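Local coordinates for protein acyl-homoserine-lactone synthase (Pseudomonas aeruginosa, PDB 1RO5) that makes the quorum-sensing signal N-(3-oxododecanoyl)homoserine lactone from S-adenosylmethionine and an acyl-acyl carrier protein, at residues S132-V146 with E171-Q185. Residues are numbered along the deposited sequence; the frame is centred on the assembly and turned at random.
Sequences SLQNDIQTLVTVTTV and ERAVALRIELNAKTQ. With SO4 (sulfate ion), chain E.
L180 fills the corner where helix 118-133 gives way to strand 139-145. One of its methyls, CD1, lies 3.7 Å from CB of S132 and near I137, while the other, CD2, meets CD1 of L140 at 3.9 Å; the forked leucine thus uses both branches. L133 crosses it obliquely, with CD2 against CB of L180 and CD1 against the aliphatic part of Q185, whose amide NE2 donates to L180 O and whose OE1 accepts from L193 N.

From this corner the strands 139-145 and 171-179 run antiparallel, joined by a ladder of backbone bonds that L180 N opens by donating to Q138 O (2.7 Å) and V146 N closes by donating to R172 O. On the buried face with L140, I178, T142, L176, T144 and V174, packing is close. T144 holds CG2 between its backbone N and carbonyl carbon (OG1 at chi1 -175°), which brings this methyl to 3.6 Å from CD1 of L176. T142 likewise turns CG2 to CD1 of I178 (3.9 Å), while its OG1 bonds to L102 O of strand 99-107; threonine thus serves the core and the neighbouring strand at once.

The opposite face is looser toward its T139 end. There T139 OG1 donates to E179 OE1 over 2.9 Å, from above the carboxylate plane, and the partly exposed R177 leaves only CB near the methyls of T139 and V141, its guanidinium reaching S160 and F162. At the other end of the strands, T145 OG1 donates one bond to a sulfate, probably from the crystallisation liquor, and caps helix 146-154 by accepting from V148 N.

Parallel pairing of strand 139-145 with 99-107 and antiparallel pairing with 171-179 belong to the mixed sheet of the GNAT-like acetyltransferase fold shared by autoinducer synthases.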
# COMPACT_ATOMS: atom_id res chain seq x y z
N SER A 132 -4.42 9.06 -6.11
CA SER A 132 -3.11 9.47 -6.53
C SER A 132 -3.15 10.28 -7.84
O SER A 132 -2.43 11.29 -8.01
CB SER A 132 -2.20 8.27 -6.69
OG SER A 132 -2.45 7.35 -5.65
N LEU A 133 -3.99 9.84 -8.77
CA LEU A 133 -4.01 10.49 -10.10
C LEU A 133 -4.56 11.93 -9.91
O LEU A 133 -4.02 12.84 -10.44
CB LEU A 133 -4.81 9.69 -11.17
CG LEU A 133 -4.03 8.47 -11.66
CD1 LEU A 133 -5.03 7.53 -12.30
CD2 LEU A 133 -3.05 8.98 -12.68
N GLN A 134 -5.56 12.09 -9.05
CA GLN A 134 -6.04 13.41 -8.72
C GLN A 134 -5.08 14.27 -7.95
O GLN A 134 -5.36 15.42 -7.77
CB GLN A 134 -7.31 13.32 -7.94
CG GLN A 134 -8.47 12.90 -8.90
CD GLN A 134 -9.80 12.61 -8.18
OE1 GLN A 134 -10.79 12.21 -8.85
NE2 GLN A 134 -9.82 12.79 -6.82
N ASN A 135 -3.98 13.69 -7.45
CA ASN A 135 -2.95 14.48 -6.80
C ASN A 135 -1.72 14.49 -7.66
O ASN A 135 -0.67 14.67 -7.19
CB ASN A 135 -2.72 13.99 -5.37
CG ASN A 135 -3.78 14.52 -4.42
OD1 ASN A 135 -3.64 15.62 -3.95
ND2 ASN A 135 -4.85 13.76 -4.16
N ASP A 136 -1.91 14.35 -8.97
CA ASP A 136 -0.84 14.43 -9.99
C ASP A 136 0.28 13.39 -9.83
O ASP A 136 1.48 13.69 -10.09
CB ASP A 136 -0.25 15.87 -10.10
CG ASP A 136 0.32 16.14 -11.49
OD1 ASP A 136 1.08 15.32 -12.04
OD2 ASP A 136 0.04 17.12 -12.18
N ILE A 137 -0.08 12.19 -9.41
CA ILE A 137 0.94 11.17 -9.27
C ILE A 137 0.97 10.21 -10.52
O ILE A 137 -0.07 9.64 -10.90
CB ILE A 137 0.70 10.38 -7.96
CG1 ILE A 137 0.65 11.30 -6.72
CG2 ILE A 137 1.65 9.11 -7.92
CD1 ILE A 137 1.98 12.04 -6.38
N GLN A 138 2.13 9.95 -11.12
CA GLN A 138 2.13 9.01 -12.23
C GLN A 138 2.54 7.58 -11.92
O GLN A 138 2.25 6.71 -12.73
CB GLN A 138 3.06 9.46 -13.36
CG GLN A 138 4.08 10.37 -12.96
CD GLN A 138 3.76 11.86 -13.42
OE1 GLN A 138 4.64 12.51 -13.97
NE2 GLN A 138 2.51 12.40 -13.14
N THR A 139 3.21 7.37 -10.79
CA THR A 139 3.82 6.13 -10.43
C THR A 139 3.73 5.82 -8.93
O THR A 139 4.03 6.66 -8.07
CB THR A 139 5.31 6.17 -10.79
OG1 THR A 139 5.50 6.41 -12.16
CG2 THR A 139 6.01 4.70 -10.57
N LEU A 140 3.40 4.59 -8.63
CA LEU A 140 3.51 4.05 -7.30
C LEU A 140 4.65 3.02 -7.19
O LEU A 140 4.80 2.12 -8.07
CB LEU A 140 2.21 3.40 -6.97
CG LEU A 140 1.06 4.43 -6.90
CD1 LEU A 140 -0.18 3.71 -6.49
CD2 LEU A 140 1.23 5.65 -5.98
N VAL A 141 5.53 3.15 -6.20
CA VAL A 141 6.48 2.09 -5.99
C VAL A 141 6.15 1.36 -4.66
O VAL A 141 5.46 1.91 -3.80
CB VAL A 141 7.91 2.63 -5.99
CG1 VAL A 141 8.24 3.18 -7.35
CG2 VAL A 141 8.13 3.70 -4.88
N THR A 142 6.58 0.12 -4.51
CA THR A 142 6.34 -0.58 -3.27
C THR A 142 7.28 -1.77 -3.14
O THR A 142 7.73 -2.32 -4.13
CB THR A 142 4.85 -0.98 -3.19
OG1 THR A 142 4.59 -1.67 -1.97
CG2 THR A 142 4.55 -2.01 -4.32
N VAL A 143 7.56 -2.20 -1.93
CA VAL A 143 8.21 -3.48 -1.68
C VAL A 143 7.11 -4.39 -1.18
O VAL A 143 6.50 -4.11 -0.14
CB VAL A 143 9.31 -3.36 -0.62
CG1 VAL A 143 9.85 -4.75 -0.09
CG2 VAL A 143 10.46 -2.64 -1.19
N THR A 144 6.84 -5.44 -1.94
CA THR A 144 5.81 -6.37 -1.57
C THR A 144 6.32 -7.82 -1.90
O THR A 144 7.59 -8.02 -2.06
CB THR A 144 4.44 -5.96 -2.19
OG1 THR A 144 3.44 -6.84 -1.68
CG2 THR A 144 4.41 -6.17 -3.70
N THR A 145 5.46 -8.85 -1.89
CA THR A 145 5.95 -10.17 -2.22
C THR A 145 5.64 -10.51 -3.68
O THR A 145 4.74 -9.89 -4.39
CB THR A 145 5.22 -11.22 -1.42
OG1 THR A 145 3.82 -11.16 -1.80
CG2 THR A 145 5.28 -10.97 0.15
N VAL A 146 6.29 -11.60 -4.09
CA VAL A 146 6.10 -12.11 -5.45
C VAL A 146 4.68 -12.47 -5.74
O VAL A 146 4.20 -12.29 -6.87
CB VAL A 146 7.03 -13.26 -5.80
CG1 VAL A 146 6.68 -13.75 -7.24
CG2 VAL A 146 8.45 -12.78 -5.76
N GLU A 171 9.66 -14.54 3.29
CA GLU A 171 9.02 -14.19 1.99
C GLU A 171 10.08 -14.07 0.86
O GLU A 171 11.28 -13.84 1.13
CB GLU A 171 8.21 -12.88 2.07
CG GLU A 171 7.20 -12.74 3.23
CD GLU A 171 6.06 -13.73 3.19
OE1 GLU A 171 5.35 -13.83 4.19
OE2 GLU A 171 5.83 -14.42 2.16
N ARG A 172 9.60 -14.19 -0.38
CA ARG A 172 10.29 -13.70 -1.56
C ARG A 172 9.78 -12.33 -1.87
O ARG A 172 8.67 -12.13 -2.32
CB ARG A 172 10.08 -14.66 -2.74
CG ARG A 172 10.85 -16.02 -2.49
CD ARG A 172 10.74 -17.03 -3.65
NE ARG A 172 9.31 -17.25 -3.94
CZ ARG A 172 8.81 -17.37 -5.15
NH1 ARG A 172 9.63 -17.29 -6.23
NH2 ARG A 172 7.47 -17.54 -5.27
N ALA A 173 10.59 -11.35 -1.63
CA ALA A 173 10.10 -9.95 -1.72
C ALA A 173 10.66 -9.35 -2.97
O ALA A 173 11.71 -9.78 -3.39
CB ALA A 173 10.58 -9.17 -0.54
N VAL A 174 10.00 -8.34 -3.55
CA VAL A 174 10.50 -7.67 -4.70
C VAL A 174 10.05 -6.21 -4.60
O VAL A 174 9.03 -5.94 -3.97
CB VAL A 174 9.84 -8.38 -5.96
CG1 VAL A 174 8.22 -8.49 -5.83
CG2 VAL A 174 10.30 -7.79 -7.29
N ALA A 175 10.77 -5.27 -5.23
CA ALA A 175 10.39 -3.86 -5.41
C ALA A 175 9.71 -3.70 -6.74
O ALA A 175 10.30 -4.04 -7.80
CB ALA A 175 11.65 -2.93 -5.42
N LEU A 176 8.50 -3.13 -6.72
CA LEU A 176 7.78 -2.93 -7.91
C LEU A 176 7.60 -1.46 -8.28
O LEU A 176 7.46 -0.62 -7.41
CB LEU A 176 6.40 -3.53 -7.66
CG LEU A 176 6.35 -5.02 -7.37
CD1 LEU A 176 4.90 -5.30 -7.21
CD2 LEU A 176 6.91 -5.91 -8.50
N ARG A 177 7.54 -1.15 -9.57
CA ARG A 177 6.95 0.13 -10.02
C ARG A 177 5.61 -0.01 -10.72
O ARG A 177 5.50 -0.86 -11.55
CB ARG A 177 7.96 1.10 -10.70
CG ARG A 177 8.62 0.69 -11.84
CD ARG A 177 10.06 1.29 -12.07
NE ARG A 177 10.83 0.27 -12.86
CZ ARG A 177 12.16 0.14 -12.90
NH1 ARG A 177 12.91 1.02 -12.20
NH2 ARG A 177 12.74 -0.86 -13.67
N ILE A 178 4.55 0.68 -10.26
CA ILE A 178 3.23 0.43 -10.76
C ILE A 178 2.95 1.74 -11.48
O ILE A 178 2.71 2.75 -10.79
CB ILE A 178 2.17 0.36 -9.70
CG1 ILE A 178 2.17 -0.92 -8.89
CG2 ILE A 178 0.80 0.15 -10.34
CD1 ILE A 178 3.04 -0.97 -7.80
N GLU A 179 2.98 1.77 -12.84
CA GLU A 179 2.67 3.00 -13.61
C GLU A 179 1.21 3.27 -13.59
O GLU A 179 0.40 2.35 -13.84
CB GLU A 179 3.19 2.85 -15.00
CG GLU A 179 4.69 2.57 -14.97
CD GLU A 179 5.46 3.80 -14.60
OE1 GLU A 179 4.86 4.96 -14.62
OE2 GLU A 179 6.63 3.62 -14.26
N LEU A 180 0.79 4.46 -13.21
CA LEU A 180 -0.69 4.67 -13.23
C LEU A 180 -1.19 5.21 -14.64
O LEU A 180 -2.00 6.16 -14.73
CB LEU A 180 -1.16 5.61 -12.08
CG LEU A 180 -0.59 5.31 -10.64
CD1 LEU A 180 -1.10 6.32 -9.67
CD2 LEU A 180 -1.09 3.90 -10.25
N ASN A 181 -0.67 4.60 -15.71
CA ASN A 181 -0.98 5.03 -17.06
C ASN A 181 -2.33 4.40 -17.49
O ASN A 181 -3.17 3.89 -16.69
CB ASN A 181 0.19 4.63 -18.00
CG ASN A 181 0.49 3.15 -17.92
OD1 ASN A 181 -0.38 2.38 -17.53
ND2 ASN A 181 1.71 2.76 -18.22
N ALA A 182 -2.52 4.43 -18.81
CA ALA A 182 -3.74 4.04 -19.49
C ALA A 182 -3.99 2.57 -19.29
O ALA A 182 -5.17 2.11 -18.97
CB ALA A 182 -3.51 4.40 -21.11
N LYS A 183 -2.93 1.78 -19.49
CA LYS A 183 -3.13 0.35 -19.31
C LYS A 183 -3.71 -0.04 -17.88
O LYS A 183 -4.79 -0.82 -17.71
CB LYS A 183 -1.85 -0.36 -19.66
CG LYS A 183 -1.99 -1.85 -19.47
CD LYS A 183 -0.56 -2.39 -19.38
CE LYS A 183 -0.55 -3.77 -18.75
NZ LYS A 183 0.47 -4.47 -19.55
N THR A 184 -3.11 0.63 -16.85
CA THR A 184 -3.55 0.45 -15.43
C THR A 184 -4.92 0.93 -15.27
O THR A 184 -5.77 0.31 -14.63
CB THR A 184 -2.60 1.18 -14.46
OG1 THR A 184 -1.29 0.57 -14.54
CG2 THR A 184 -3.01 1.07 -13.01
N GLN A 185 -5.13 2.12 -15.79
CA GLN A 185 -6.41 2.74 -15.60
C GLN A 185 -7.50 1.86 -16.21
O GLN A 185 -8.60 1.69 -15.62
CB GLN A 185 -6.37 4.09 -16.26
CG GLN A 185 -5.57 5.14 -15.48
CD GLN A 185 -5.63 6.49 -16.13
OE1 GLN A 185 -6.72 6.95 -16.47
NE2 GLN A 185 -4.47 7.11 -16.41
S SO4 E . 1.48 -14.14 -0.96
O1 SO4 E . 2.30 -13.12 -0.36
O2 SO4 E . 0.67 -13.57 -2.04
O3 SO4 E . 0.67 -14.84 0.05
O4 SO4 E . 2.32 -15.14 -1.63